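Local coordinates for putative outer membrane protein (LpxR) (Salmonella typhimurium, PDB 3FID) that deacylates lipid A, thereby modifying lipopolysaccharide as an enzyme embedded in the bacterial outer membrane, at residues Y33-L39 / H54-Y60; L83-W89 / R100-G106; A267-N273 / Y287-T293. All coordinates share one frame; numbering follows the deposited sequence.

Interaction 1. Residues Y33-L39 / H54-Y60. With ZN (zinc ion), chain G; ZN (zinc ion), chain E.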
loop_
_atom_site.group_PDB
_atom_site.type_symbol
_atom_site.label_atom_id
_atom_site.label_comp_id
_atom_site.label_asym_id
_atom_site.label_seq_id
_atom_site.Cartn_x
_atom_site.Cartn_y
_atom_site.Cartn_z
ATOM N N TYR A 33 6.666 -2.212 -7.862
ATOM C CA TYR A 33 5.949 -1.041 -7.352
ATOM C C TYR A 33 6.991 0.039 -7.174
ATOM O O TYR A 33 7.828 -0.017 -6.273
ATOM C CB TYR A 33 5.270 -1.392 -6.031
ATOM C CG TYR A 33 4.538 -0.280 -5.327
ATOM C CD1 TYR A 33 4.457 -0.251 -3.925
ATOM C CD2 TYR A 33 3.876 0.717 -6.042
ATOM C CE1 TYR A 33 3.736 0.770 -3.248
ATOM C CE2 TYR A 33 3.147 1.737 -5.368
ATOM C CZ TYR A 33 3.090 1.758 -3.988
ATOM O OH TYR A 33 2.369 2.774 -3.352
ATOM N N THR A 34 6.985 0.991 -8.095
ATOM C CA THR A 34 8.100 1.928 -8.178
ATOM C C THR A 34 7.910 3.247 -7.376
ATOM O O THR A 34 8.881 3.791 -6.831
ATOM C CB THR A 34 8.573 2.173 -9.661
ATOM O OG1 THR A 34 9.850 2.820 -9.648
ATOM C CG2 THR A 34 7.589 3.006 -10.472
ATOM N N ALA A 35 6.683 3.743 -7.281
ATOM C CA ALA A 35 6.434 4.954 -6.520
ATOM C C ALA A 35 5.007 4.997 -6.024
ATOM O O ALA A 35 4.082 4.554 -6.697
ATOM C CB ALA A 35 6.720 6.220 -7.398
ATOM N N GLY A 36 4.817 5.602 -4.854
ATOM C CA GLY A 36 3.473 5.931 -4.395
ATOM C C GLY A 36 3.451 7.320 -3.778
ATOM O O GLY A 36 4.430 7.741 -3.139
ATOM N N LEU A 37 2.357 8.039 -4.016
ATOM C CA LEU A 37 2.049 9.301 -3.302
ATOM C C LEU A 37 0.613 9.209 -2.816
ATOM O O LEU A 37 -0.274 8.770 -3.563
ATOM C CB LEU A 37 2.187 10.528 -4.209
ATOM C CG LEU A 37 2.170 11.876 -3.423
ATOM C CD1 LEU A 37 3.129 11.899 -2.222
ATOM C CD2 LEU A 37 2.487 13.079 -4.330
ATOM N N PHE A 38 0.387 9.634 -1.579
ATOM C CA PHE A 38 -0.928 9.521 -0.940
ATOM C C PHE A 38 -1.088 10.722 -0.004
ATOM O O PHE A 38 -0.167 11.068 0.730
ATOM C CB PHE A 38 -0.998 8.169 -0.163
ATOM C CG PHE A 38 -2.195 8.015 0.752
ATOM C CD1 PHE A 38 -2.213 8.634 1.994
ATOM C CD2 PHE A 38 -3.264 7.173 0.406
ATOM C CE1 PHE A 38 -3.300 8.489 2.871
ATOM C CE2 PHE A 38 -4.376 6.998 1.278
ATOM C CZ PHE A 38 -4.384 7.680 2.523
ATOM N N LEU A 39 -2.254 11.354 -0.063
ATOM C CA LEU A 39 -2.623 12.429 0.861
ATOM C C LEU A 39 -3.992 12.062 1.383
ATOM O O LEU A 39 -4.900 11.703 0.606
ATOM C CB LEU A 39 -2.616 13.783 0.131
ATOM C CG LEU A 39 -2.904 15.092 0.881
ATOM C CD1 LEU A 39 -1.958 15.344 2.060
ATOM C CD2 LEU A 39 -2.860 16.288 -0.086
ATOM N N HIS A 54 -9.160 10.403 0.755
ATOM C CA HIS A 54 -7.798 10.396 0.247
ATOM C C HIS A 54 -7.767 10.554 -1.263
ATOM O O HIS A 54 -8.769 10.333 -1.930
ATOM C CB HIS A 54 -7.090 9.091 0.612
ATOM C CG HIS A 54 -7.532 7.922 -0.218
ATOM N ND1 HIS A 54 -8.696 7.232 0.031
ATOM C CD2 HIS A 54 -6.975 7.347 -1.310
ATOM C CE1 HIS A 54 -8.835 6.271 -0.871
ATOM N NE2 HIS A 54 -7.793 6.309 -1.686
ATOM N N ILE A 55 -6.611 10.991 -1.754
ATOM C CA ILE A 55 -6.267 10.949 -3.177
ATOM C C ILE A 55 -4.877 10.292 -3.231
ATOM O O ILE A 55 -4.044 10.501 -2.336
ATOM C CB ILE A 55 -6.260 12.368 -3.811
ATOM C CG1 ILE A 55 -5.737 12.342 -5.260
ATOM C CG2 ILE A 55 -5.404 13.322 -2.996
ATOM C CD1 ILE A 55 -6.839 12.135 -6.369
ATOM N N ALA A 56 -4.628 9.494 -4.273
ATOM C CA ALA A 56 -3.346 8.800 -4.360
ATOM C C ALA A 56 -2.988 8.445 -5.806
ATOM O O ALA A 56 -3.876 8.349 -6.662
ATOM C CB ALA A 56 -3.386 7.541 -3.492
ATOM N N GLN A 57 -1.695 8.273 -6.046
ATOM C CA GLN A 57 -1.193 7.769 -7.333
ATOM C C GLN A 57 -0.122 6.718 -7.059
ATOM O O GLN A 57 0.847 6.964 -6.333
ATOM C CB GLN A 57 -0.603 8.894 -8.193
ATOM C CG GLN A 57 -0.337 8.449 -9.669
ATOM C CD GLN A 57 0.762 9.236 -10.352
ATOM O OE1 GLN A 57 1.805 9.522 -9.761
ATOM N NE2 GLN A 57 0.527 9.599 -11.606
ATOM N N ASP A 58 -0.312 5.537 -7.628
ATOM C CA ASP A 58 0.678 4.476 -7.520
ATOM C C ASP A 58 1.145 4.071 -8.906
ATOM O O ASP A 58 0.331 4.006 -9.819
ATOM C CB ASP A 58 0.041 3.306 -6.813
ATOM C CG ASP A 58 -0.313 3.656 -5.394
ATOM O OD1 ASP A 58 0.633 4.044 -4.658
ATOM O OD2 ASP A 58 -1.511 3.585 -5.067
ATOM N N ILE A 59 2.456 3.845 -9.038
ATOM C CA ILE A 59 3.123 3.621 -10.328
ATOM C C ILE A 59 3.829 2.257 -10.257
ATOM O O ILE A 59 4.511 1.957 -9.257
ATOM C CB ILE A 59 4.141 4.738 -10.611
ATOM C CG1 ILE A 59 3.450 6.122 -10.527
ATOM C CG2 ILE A 59 4.836 4.550 -12.029
ATOM C CD1 ILE A 59 4.411 7.289 -10.830
ATOM N N TYR A 60 3.622 1.453 -11.306
ATOM C CA TYR A 60 4.096 0.069 -11.397
ATOM C C TYR A 60 4.968 -0.048 -12.634
ATOM O O TYR A 60 4.750 0.671 -13.615
ATOM C CB TYR A 60 2.918 -0.932 -11.460
ATOM C CG TYR A 60 2.082 -0.799 -10.202
ATOM C CD1 TYR A 60 2.498 -1.399 -9.019
ATOM C CD2 TYR A 60 0.928 -0.010 -10.178
ATOM C CE1 TYR A 60 1.777 -1.237 -7.819
ATOM C CE2 TYR A 60 0.190 0.151 -8.988
ATOM C CZ TYR A 60 0.634 -0.464 -7.820
ATOM O OH TYR A 60 -0.056 -0.322 -6.631
HETATM ZN ZN ZN G . 10.670 3.399 -8.219
HETATM ZN ZN ZN E . -7.589 4.722 -2.984
HETATM O O HOH W 1 -6.918 2.846 -1.903
#

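Interaction 2. Residues L83-W89 / R100-G106. With ZN (zinc ion), chain E.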
loop_
_atom_site.group_PDB
_atom_site.type_symbol
_atom_site.label_atom_id
_atom_site.label_comp_id
_atom_site.label_asym_id
_atom_site.label_seq_id
_atom_site.Cartn_x
_atom_site.Cartn_y
_atom_site.Cartn_z
ATOM N N LEU A 83 -4.530 5.870 -10.379
ATOM C CA LEU A 83 -4.839 7.168 -9.746
ATOM C C LEU A 83 -6.213 7.038 -9.101
ATOM O O LEU A 83 -7.153 6.604 -9.748
ATOM C CB LEU A 83 -4.893 8.261 -10.809
ATOM C CG LEU A 83 -5.269 9.674 -10.341
ATOM C CD1 LEU A 83 -4.163 10.381 -9.481
ATOM C CD2 LEU A 83 -5.533 10.433 -11.642
ATOM N N HIS A 84 -6.331 7.368 -7.819
ATOM C CA HIS A 84 -7.571 7.001 -7.116
ATOM C C HIS A 84 -7.937 7.967 -6.009
ATOM O O HIS A 84 -7.092 8.658 -5.476
ATOM C CB HIS A 84 -7.526 5.555 -6.592
ATOM C CG HIS A 84 -6.249 5.187 -5.883
ATOM N ND1 HIS A 84 -6.202 4.869 -4.544
ATOM C CD2 HIS A 84 -4.983 5.056 -6.342
ATOM C CE1 HIS A 84 -4.960 4.550 -4.213
ATOM N NE2 HIS A 84 -4.199 4.680 -5.283
ATOM N N THR A 85 -9.233 8.033 -5.703
ATOM C CA THR A 85 -9.678 8.844 -4.600
ATOM C C THR A 85 -10.795 8.068 -3.954
ATOM O O THR A 85 -11.481 7.322 -4.617
ATOM C CB THR A 85 -10.146 10.274 -5.052
ATOM O OG1 THR A 85 -10.570 11.023 -3.904
ATOM C CG2 THR A 85 -11.268 10.229 -6.086
ATOM N N GLY A 86 -11.010 8.248 -2.659
ATOM C CA GLY A 86 -12.165 7.589 -2.097
ATOM C C GLY A 86 -12.491 8.025 -0.689
ATOM O O GLY A 86 -11.870 8.923 -0.154
ATOM N N LEU A 87 -13.444 7.313 -0.105
ATOM C CA LEU A 87 -13.925 7.550 1.235
ATOM C C LEU A 87 -13.949 6.215 1.965
ATOM O O LEU A 87 -14.189 5.165 1.345
ATOM C CB LEU A 87 -15.364 8.074 1.160
ATOM C CG LEU A 87 -15.559 9.513 0.677
ATOM C CD1 LEU A 87 -17.030 9.707 0.302
ATOM C CD2 LEU A 87 -15.099 10.509 1.759
ATOM N N GLU A 88 -13.736 6.249 3.277
ATOM C CA GLU A 88 -13.761 5.027 4.068
ATOM C C GLU A 88 -14.278 5.256 5.487
ATOM O O GLU A 88 -13.908 6.232 6.122
ATOM C CB GLU A 88 -12.342 4.500 4.168
ATOM C CG GLU A 88 -12.196 3.126 4.761
ATOM C CD GLU A 88 -10.759 2.871 5.124
ATOM O OE1 GLU A 88 -10.354 3.263 6.235
ATOM O OE2 GLU A 88 -10.030 2.312 4.270
ATOM N N TRP A 89 -15.091 4.318 5.972
ATOM C CA TRP A 89 -15.543 4.268 7.361
ATOM C C TRP A 89 -14.608 3.322 8.135
ATOM O O TRP A 89 -14.348 2.221 7.681
ATOM C CB TRP A 89 -16.991 3.752 7.371
ATOM C CG TRP A 89 -17.607 3.660 8.715
ATOM C CD1 TRP A 89 -17.863 2.519 9.435
ATOM C CD2 TRP A 89 -18.083 4.750 9.503
ATOM N NE1 TRP A 89 -18.461 2.843 10.642
ATOM C CE2 TRP A 89 -18.603 4.206 10.707
ATOM C CE3 TRP A 89 -18.108 6.140 9.316
ATOM C CZ2 TRP A 89 -19.152 5.001 11.713
ATOM C CZ3 TRP A 89 -18.643 6.944 10.334
ATOM C CH2 TRP A 89 -19.171 6.367 11.514
ATOM N N ARG A 100 -13.815 -1.886 8.697
ATOM C CA ARG A 100 -13.625 -0.794 7.753
ATOM C C ARG A 100 -14.400 -1.083 6.499
ATOM O O ARG A 100 -14.502 -2.230 6.080
ATOM C CB ARG A 100 -12.154 -0.639 7.391
ATOM C CG ARG A 100 -11.342 -0.043 8.477
ATOM C CD ARG A 100 -10.209 0.729 7.882
ATOM N NE ARG A 100 -9.026 -0.068 7.888
ATOM C CZ ARG A 100 -8.114 -0.037 6.923
ATOM N NH1 ARG A 100 -8.244 0.750 5.847
ATOM N NH2 ARG A 100 -7.084 -0.826 7.039
ATOM N N LEU A 101 -14.948 -0.030 5.898
ATOM C CA LEU A 101 -15.741 -0.166 4.679
ATOM C C LEU A 101 -15.418 1.038 3.826
ATOM O O LEU A 101 -15.543 2.151 4.296
ATOM C CB LEU A 101 -17.243 -0.163 5.014
ATOM C CG LEU A 101 -17.842 -1.427 5.634
ATOM C CD1 LEU A 101 -19.245 -1.131 6.163
ATOM C CD2 LEU A 101 -17.865 -2.518 4.580
ATOM N N GLY A 102 -15.011 0.821 2.577
ATOM C CA GLY A 102 -14.592 1.938 1.735
ATOM C C GLY A 102 -14.931 1.759 0.268
ATOM O O GLY A 102 -15.142 0.637 -0.210
ATOM N N THR A 103 -14.987 2.880 -0.444
ATOM C CA THR A 103 -15.163 2.863 -1.901
ATOM C C THR A 103 -14.229 3.874 -2.544
ATOM O O THR A 103 -14.188 5.021 -2.093
ATOM C CB THR A 103 -16.618 3.189 -2.301
ATOM O OG1 THR A 103 -17.506 2.266 -1.657
ATOM C CG2 THR A 103 -16.811 3.058 -3.818
ATOM N N ASP A 104 -13.476 3.434 -3.567
ATOM C CA ASP A 104 -12.656 4.311 -4.421
ATOM C C ASP A 104 -13.282 4.452 -5.795
ATOM O O ASP A 104 -13.940 3.531 -6.270
ATOM C CB ASP A 104 -11.241 3.732 -4.662
ATOM C CG ASP A 104 -10.259 4.123 -3.589
ATOM O OD1 ASP A 104 -9.049 4.244 -3.889
ATOM O OD2 ASP A 104 -10.705 4.332 -2.430
ATOM N N ILE A 105 -13.041 5.590 -6.432
ATOM C CA ILE A 105 -13.148 5.669 -7.876
ATOM C C ILE A 105 -11.750 5.931 -8.399
ATOM O O ILE A 105 -10.932 6.585 -7.751
ATOM C CB ILE A 105 -14.139 6.764 -8.331
ATOM C CG1 ILE A 105 -13.833 8.093 -7.626
ATOM C CG2 ILE A 105 -15.569 6.262 -8.066
ATOM C CD1 ILE A 105 -14.828 9.273 -7.953
ATOM N N GLY A 106 -11.445 5.366 -9.548
ATOM C CA GLY A 106 -10.171 5.657 -10.144
ATOM C C GLY A 106 -10.004 5.148 -11.553
ATOM O O GLY A 106 -10.968 4.688 -12.217
HETATM ZN ZN ZN E . -7.589 4.722 -2.984
HETATM O O HOH W 2 -11.699 4.195 0.149
HETATM O O HOH W 1 -6.918 2.846 -1.903
#

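Interaction 3. Residues A267-N273 / Y287-T293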
loop_
_atom_site.group_PDB
_atom_site.type_symbol
_atom_site.label_atom_id
_atom_site.label_comp_id
_atom_site.label_asym_id
_atom_site.label_seq_id
_atom_site.Cartn_x
_atom_site.Cartn_y
_atom_site.Cartn_z
ATOM N N ALA A 267 3.559 12.917 13.906
ATOM C CA ALA A 267 4.060 11.562 14.026
ATOM C C ALA A 267 4.705 11.134 12.723
ATOM O O ALA A 267 4.256 11.540 11.659
ATOM C CB ALA A 267 2.953 10.600 14.398
ATOM N N PHE A 268 5.744 10.321 12.844
ATOM C CA PHE A 268 6.519 9.814 11.725
ATOM C C PHE A 268 6.373 8.302 11.736
ATOM O O PHE A 268 6.395 7.686 12.805
ATOM C CB PHE A 268 7.980 10.229 11.858
ATOM C CG PHE A 268 8.171 11.723 11.876
ATOM C CD1 PHE A 268 8.325 12.401 13.085
ATOM C CD2 PHE A 268 8.136 12.458 10.695
ATOM C CE1 PHE A 268 8.476 13.801 13.110
ATOM C CE2 PHE A 268 8.281 13.859 10.707
ATOM C CZ PHE A 268 8.448 14.520 11.909
ATOM N N SER A 269 6.189 7.726 10.550
ATOM C CA SER A 269 6.047 6.280 10.393
ATOM C C SER A 269 6.940 5.741 9.284
ATOM O O SER A 269 7.150 6.413 8.295
ATOM C CB SER A 269 4.612 5.927 10.050
ATOM O OG SER A 269 3.731 6.303 11.076
ATOM N N LEU A 270 7.430 4.509 9.460
ATOM C CA LEU A 270 8.139 3.801 8.404
ATOM C C LEU A 270 7.599 2.372 8.361
ATOM O O LEU A 270 7.403 1.759 9.409
ATOM C CB LEU A 270 9.657 3.842 8.704
ATOM C CG LEU A 270 10.814 3.193 7.921
ATOM C CD1 LEU A 270 11.245 1.889 8.520
ATOM C CD2 LEU A 270 10.567 3.083 6.426
ATOM N N SER A 271 7.311 1.868 7.160
ATOM C CA SER A 271 6.890 0.478 6.990
ATOM C C SER A 271 7.796 -0.184 5.939
ATOM O O SER A 271 8.047 0.396 4.879
ATOM C CB SER A 271 5.401 0.411 6.582
ATOM O OG SER A 271 4.940 -0.948 6.602
ATOM N N LEU A 272 8.354 -1.338 6.295
ATOM C CA LEU A 272 9.201 -2.147 5.421
ATOM C C LEU A 272 8.375 -3.293 4.887
ATOM O O LEU A 272 7.939 -4.168 5.666
ATOM C CB LEU A 272 10.380 -2.711 6.237
ATOM C CG LEU A 272 11.268 -1.708 7.019
ATOM C CD1 LEU A 272 12.406 -2.448 7.805
ATOM C CD2 LEU A 272 11.885 -0.681 6.153
ATOM N N ASN A 273 8.184 -3.332 3.569
ATOM C CA ASN A 273 7.159 -4.180 2.992
ATOM C C ASN A 273 7.688 -5.150 1.966
ATOM O O ASN A 273 8.642 -4.837 1.295
ATOM C CB ASN A 273 6.061 -3.308 2.377
ATOM C CG ASN A 273 5.603 -2.221 3.329
ATOM O OD1 ASN A 273 5.321 -2.492 4.496
ATOM N ND2 ASN A 273 5.543 -0.979 2.835
ATOM N N TYR A 287 9.717 -2.889 -0.756
ATOM C CA TYR A 287 9.665 -1.441 -0.845
ATOM C C TYR A 287 9.377 -0.892 0.545
ATOM O O TYR A 287 9.061 -1.657 1.486
ATOM C CB TYR A 287 8.569 -0.997 -1.834
ATOM C CG TYR A 287 7.143 -1.390 -1.448
ATOM C CD1 TYR A 287 6.627 -2.643 -1.749
ATOM C CD2 TYR A 287 6.321 -0.484 -0.792
ATOM C CE1 TYR A 287 5.300 -2.980 -1.390
ATOM C CE2 TYR A 287 5.013 -0.806 -0.414
ATOM C CZ TYR A 287 4.516 -2.031 -0.719
ATOM O OH TYR A 287 3.225 -2.264 -0.329
ATOM N N ILE A 288 9.473 0.421 0.676
ATOM C CA ILE A 288 9.098 1.064 1.931
ATOM C C ILE A 288 8.023 2.094 1.701
ATOM O O ILE A 288 7.807 2.547 0.581
ATOM C CB ILE A 288 10.277 1.768 2.618
ATOM C CG1 ILE A 288 10.820 2.916 1.740
ATOM C CG2 ILE A 288 11.375 0.752 2.983
ATOM C CD1 ILE A 288 11.676 3.919 2.485
ATOM N N ASN A 289 7.335 2.447 2.773
ATOM C CA ASN A 289 6.621 3.714 2.791
ATOM C C ASN A 289 7.040 4.501 4.038
ATOM O O ASN A 289 7.334 3.904 5.087
ATOM C CB ASN A 289 5.089 3.553 2.590
ATOM C CG ASN A 289 4.406 2.700 3.657
ATOM O OD1 ASN A 289 4.352 1.466 3.555
ATOM N ND2 ASN A 289 3.836 3.359 4.668
ATOM N N GLY A 290 7.133 5.826 3.885
ATOM C CA GLY A 290 7.421 6.726 5.000
ATOM C C GLY A 290 6.300 7.742 5.060
ATOM O O GLY A 290 5.862 8.270 4.015
ATOM N N ASP A 291 5.784 7.973 6.264
ATOM C CA ASP A 291 4.604 8.824 6.404
ATOM C C ASP A 291 4.821 9.926 7.442
ATOM O O ASP A 291 5.513 9.733 8.461
ATOM C CB ASP A 291 3.333 8.036 6.791
ATOM C CG ASP A 291 3.317 6.577 6.278
ATOM O OD1 ASP A 291 3.597 6.298 5.100
ATOM O OD2 ASP A 291 2.958 5.696 7.082
ATOM N N ILE A 292 4.233 11.083 7.166
ATOM C CA ILE A 292 4.200 12.171 8.146
ATOM C C ILE A 292 2.730 12.410 8.393
ATOM O O ILE A 292 1.970 12.602 7.442
ATOM C CB ILE A 292 4.839 13.471 7.609
ATOM C CG1 ILE A 292 6.327 13.261 7.308
ATOM C CG2 ILE A 292 4.653 14.613 8.638
ATOM C CD1 ILE A 292 6.983 14.489 6.661
ATOM N N THR A 293 2.322 12.319 9.663
ATOM C CA THR A 293 0.923 12.400 10.018
ATOM C C THR A 293 0.760 13.495 11.070
ATOM O O THR A 293 1.448 13.488 12.102
ATOM C CB THR A 293 0.425 11.069 10.571
ATOM O OG1 THR A 293 0.763 10.025 9.654
ATOM C CG2 THR A 293 -1.109 11.100 10.733
HETATM O O HOH W 3 2.979 8.920 10.519
#

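Interaction 1. Residues Y33-L39 / H54-Y60
The antiparallel pairing of Y33-L39 with H54-Y60 joins two neighbouring staves of the outer-membrane β-barrel, in the hairpin of strands 33-44 and 49-60. Near its start the hairpin carries a classic β-bulge: T34 and A35 both face I59, whose O takes a bond from T34 N at 2.9 Å and a weak one from A35 N at 3.4 Å. T34, at the bulge, also binds a zinc ion through its O and OG1, together with D10. L37, L39 and I55 lie on the barrel's surface, as apolar side chains facing lipid would. The opposite face is polar and aromatic. F38 has CG anti to its backbone N (chi1 170°), which carries CE2 to 3.5 Å from H54 CB; the two rings are nearly parallel but barely overlap. H54 NE2 binds a second zinc at 2.1 Å. The rings of Y33 and Y60 are likewise slid apart, with Y33 CD2 3.4 Å from Y60 CE1. G36, without a side chain, lets the Y33 hydroxyl and the D58 carboxylate close over its backbone. D58 OD2 is hydrogen-bonded to H84 NE2; OD1 forms a salt bridge with R205, and Y33 OH donates to D58 OD1 over 2.5 Å, reaching it from above the carboxylate plane.

Interaction 2. Residues L83-W89 / R100-G106
H84 and D104 grip one zinc ion from adjacent strands, H84 through ND1 at 2.1 Å and D104 through OD1. Because both atoms are ligands, their own 3.0 Å separation, ND1 to OD1, is not a hydrogen bond. H54 NE2 and a water, its oxygen 2.3 Å from the zinc, are the other two ligands. The remaining polar atoms are also engaged: H84 NE2 is hydrogen-bonded to D58, a second-shell carboxylate that fixes the ring's rotation, while D104 OD2 forms a salt bridge with K146. D104 OD2 is also hydrogen-bonded at 2.8 Å to another water, which in turn meets L87 O. G86, lacking a side chain, lets this carboxylate lie across the strand boundary. These residues belong to a β-hairpin of the outer-membrane barrel, strands 80-94 and 97-108, whose backbone groups pair at T85-I105, L87-T103 and W89-L101; W89 N to L101 O is 2.8 Å. T85 OG1 turns to the previous strand and bonds H54 O, while its CG2 rests on I105 CG1. Further along, E88 is extended, with CG anti to its N (chi1 -171°), and passes over G102 to meet R100. In this salt bridge R100 NH1 meets E88 OE2 at 2.8 Å on the syn side, 35° out of the carboxylate plane, and makes a weak 3.3 Å bond to E88 OE1. R100 NH2 is taken by the carbonyl oxygens of L202 and N197.

Interaction 3. Residues A267-N273 / Y287-T293
N273 lays its CB over one face of the Y287 ring, 3.8 Å from the centroid and displaced toward the rim, a CH-pi contact that uses the tyrosine's flat surface as a platform. Y287 has CG between its backbone N and carbonyl carbon (chi1 63°), which swings the ring under its neighbour. From there N273 ND2 reaches N289 OD1 at 2.8 Å, the two amides nearly coplanar. Small serines suit this row: S271 CB rests 3.4 Å from N289 OD1, and S269 CB sits just as near D291 OD2, so slim side chains lie beside the broader amide and carboxylate. N289 ND2 passes the chain on to D291 OD1, which also bonds S6, while N289 OD1 has a second partner in R256. All this fills the inner side of a β-hairpin, strands 266-275 and 285-295, in the outer-membrane barrel. Its other side is apolar. L272 and I288 run side by side, CD2 against CG2 at 3.5 Å, under L19 of helix 16-23, which packs on both. I288 is shared, since its CB also receives L270 CD2 at 4.0 Å. L270 stands across from G290, which has no side chain to meet it, and also touches a bound detergent molecule. Beyond it F268 and I292 lie on the surface, pointing the same way, with F268 CD2 3.9 Å from I292 CG1.

How the interactions relate
Along the chain the three contacts come in series, each closing its own hairpin before the next begins; none nests within or crosses another. Interaction 1 zips up the first hairpin and interaction 2 the next, and strands 49-60 and 80-94 then pair directly, A56 N lying 2.9 Å from H84 O. That seam brings ligands from three consecutive strands to one zinc ion. Interaction 3 belongs to the last hairpin, far away in sequence but near in space: strand 2-9 pairs with both 33-44 and 285-295, so the barrel closes there, and the rings of Y33 and Y287 meet edge-to-face across the junction. Interactions 2 and 3 do not touch; their centres are about 20 Å apart.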